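Local coordinates for TipC2 (Streptococcus intermedius B196, PDB 6DHX), which is an immunity protein that probably protects its bacterium by recognising and neutralising an antibacterial toxin exported by the type VII secretion system, at residues P61-K66 with I77-S82. Numbering follows the deposited sequence.
Sequences PSILYK and IAIDFS
Strands 61-65 and 77-82 run antiparallel, their axes 4.6 Å apart at closest approach, and their backbones are joined by four hydrogen bonds. At the centre Ile63 and Ile79 form the hydrogen-bonded pair: Ile63 N reaches Ile79 O at 2.8 Å, and the return bond from Ile79 N meets a lone pair of Ile63 O. Tyr65 N gives a nearly straight bond to Ile77 O (175°), and beyond it a water takes the place of the return bond, accepting from Ile77 N and donating to Tyr65 O. At the other end the bond from Phe81 N to Pro61 O is longer, 3.3 Å, and more bent.

The face with Ile63 and Ile79 is largely apolar. Both isoleucines hold CG1 beside the backbone N, and they meet through their branch points, CB to CB at 3.9 Å. Phe81, with CG anti to its carbonyl carbon (chi1 -70°), brings CE1 to Ile63 CG1, which lies at the ring edge, while Pro61 CG packs against Phe81 CB. Tyr65 leans obliquely across Ile77, its CD1 3.6 Å from Ile77 CG2; the phenol OH is hydrogen-bonded to Asp169 of helix 151-173, whose Val166 covers Ile77 and Ile79.

On the opposite face Ser62 and Asp80 make a polar pair. Ser62 OG, anti to its backbone N (chi1 177°), donates to Asp80 OD1 over 2.6 Å, nearly along the C-O axis, a short bond that probably steadies the carboxylate. Beside it Leu64 CD1 tips over Ala78 CB at 4.2 Å. Strands 45-51 and 89-99 flank the pair, making this an antiparallel beta hairpin inside a larger sheet, with one face packed on a helix.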
loop_
_atom_site.group_PDB
_atom_site.type_symbol
_atom_site.label_atom_id
_atom_site.label_comp_id
_atom_site.label_asym_id
_atom_site.label_seq_id
_atom_site.Cartn_x
_atom_site.Cartn_y
_atom_site.Cartn_z
ATOM N N PRO A 61 8.412 8.142 -7.293
ATOM C CA PRO A 61 8.638 8.106 -5.842
ATOM C C PRO A 61 8.054 6.829 -5.237
ATOM O O PRO A 61 7.012 6.308 -5.665
ATOM C CB PRO A 61 7.876 9.345 -5.334
ATOM C CG PRO A 61 6.727 9.477 -6.283
ATOM C CD PRO A 61 7.173 8.886 -7.637
ATOM N N SER A 62 8.779 6.322 -4.252
ATOM C CA SER A 62 8.397 5.140 -3.494
ATOM C C SER A 62 8.729 5.418 -2.041
ATOM O O SER A 62 9.806 5.954 -1.753
ATOM C CB SER A 62 9.164 3.916 -4.041
ATOM O OG SER A 62 8.895 2.738 -3.315
ATOM N N ILE A 63 7.793 5.097 -1.144
ATOM C CA ILE A 63 7.899 5.395 0.279
ATOM C C ILE A 63 8.119 4.072 0.996
ATOM O O ILE A 63 7.398 3.097 0.728
ATOM C CB ILE A 63 6.614 6.073 0.800
ATOM C CG1 ILE A 63 6.201 7.276 -0.094
ATOM C CG2 ILE A 63 6.748 6.426 2.279
ATOM C CD1 ILE A 63 7.324 8.369 -0.290
ATOM N N LEU A 64 9.095 4.026 1.884
ATOM C CA LEU A 64 9.415 2.789 2.599
ATOM C C LEU A 64 9.470 3.101 4.087
ATOM O O LEU A 64 10.234 3.993 4.507
ATOM C CB LEU A 64 10.805 2.238 2.147
ATOM C CG LEU A 64 11.219 0.912 2.774
ATOM C CD1 LEU A 64 10.234 -0.187 2.225
ATOM C CD2 LEU A 64 12.658 0.501 2.433
ATOM N N TYR A 65 8.696 2.369 4.892
ATOM C CA TYR A 65 8.771 2.607 6.332
ATOM C C TYR A 65 10.112 2.142 6.880
ATOM O O TYR A 65 10.600 1.059 6.545
ATOM C CB TYR A 65 7.621 1.896 7.075
ATOM C CG TYR A 65 6.414 2.787 7.109
ATOM C CD1 TYR A 65 5.650 2.990 5.955
ATOM C CD2 TYR A 65 6.072 3.485 8.264
ATOM C CE1 TYR A 65 4.542 3.876 5.939
ATOM C CE2 TYR A 65 4.987 4.377 8.277
ATOM C CZ TYR A 65 4.232 4.560 7.115
ATOM O OH TYR A 65 3.160 5.413 7.114
ATOM N N LYS A 66 10.702 2.984 7.738
ATOM C CA LYS A 66 11.966 2.674 8.396
ATOM C C LYS A 66 11.788 1.540 9.398
ATOM O O LYS A 66 10.724 1.354 9.983
ATOM C CB LYS A 66 12.511 3.916 9.137
ATOM C CG LYS A 66 12.829 5.131 8.238
ATOM C CD LYS A 66 13.144 6.398 9.063
ATOM C CE LYS A 66 13.521 7.602 8.170
ATOM N NZ LYS A 66 13.745 8.880 9.007
ATOM N N ILE A 77 6.529 -2.112 4.881
ATOM C CA ILE A 77 5.354 -1.304 4.596
ATOM C C ILE A 77 5.797 -0.277 3.569
ATOM O O ILE A 77 6.774 0.442 3.794
ATOM C CB ILE A 77 4.787 -0.594 5.861
ATOM C CG1 ILE A 77 4.577 -1.556 7.036
ATOM C CG2 ILE A 77 3.479 0.182 5.493
ATOM C CD1 ILE A 77 4.395 -0.846 8.411
ATOM N N ALA A 78 5.093 -0.198 2.446
ATOM C CA ALA A 78 5.601 0.620 1.348
ATOM C C ALA A 78 4.450 1.245 0.579
ATOM O O ALA A 78 3.320 0.742 0.587
ATOM C CB ALA A 78 6.494 -0.221 0.420
ATOM N N ILE A 79 4.736 2.384 -0.055
ATOM C CA ILE A 79 3.773 3.058 -0.931
ATOM C C ILE A 79 4.476 3.333 -2.244
ATOM O O ILE A 79 5.490 4.021 -2.255
ATOM C CB ILE A 79 3.258 4.385 -0.345
ATOM C CG1 ILE A 79 2.794 4.213 1.111
ATOM C CG2 ILE A 79 2.130 4.923 -1.253
ATOM C CD1 ILE A 79 2.487 5.564 1.812
ATOM N N ASP A 80 3.957 2.798 -3.339
ATOM C CA ASP A 80 4.518 3.069 -4.661
ATOM C C ASP A 80 3.558 3.947 -5.445
ATOM O O ASP A 80 2.353 3.749 -5.377
ATOM C CB ASP A 80 4.751 1.773 -5.461
ATOM C CG ASP A 80 5.946 1.000 -4.978
ATOM O OD1 ASP A 80 6.885 1.628 -4.499
ATOM O OD2 ASP A 80 5.934 -0.257 -4.993
ATOM N N PHE A 81 4.088 4.887 -6.226
ATOM C CA PHE A 81 3.272 5.767 -7.062
ATOM C C PHE A 81 3.538 5.501 -8.536
ATOM O O PHE A 81 4.708 5.444 -8.937
ATOM C CB PHE A 81 3.632 7.227 -6.746
ATOM C CG PHE A 81 3.182 7.645 -5.394
ATOM C CD1 PHE A 81 3.945 7.346 -4.269
ATOM C CD2 PHE A 81 1.957 8.298 -5.226
ATOM C CE1 PHE A 81 3.524 7.707 -2.958
ATOM C CE2 PHE A 81 1.515 8.656 -3.938
ATOM C CZ PHE A 81 2.300 8.333 -2.789
ATOM N N SER A 82 2.473 5.306 -9.329
ATOM C CA SER A 82 2.619 5.104 -10.772
ATOM C C SER A 82 1.876 6.253 -11.420
ATOM O O SER A 82 0.641 6.259 -11.455
ATOM C CB SER A 82 2.061 3.760 -11.250
ATOM O OG SER A 82 2.770 2.698 -10.632
HETATM O O HOH W 1 9.348 -1.175 5.384
#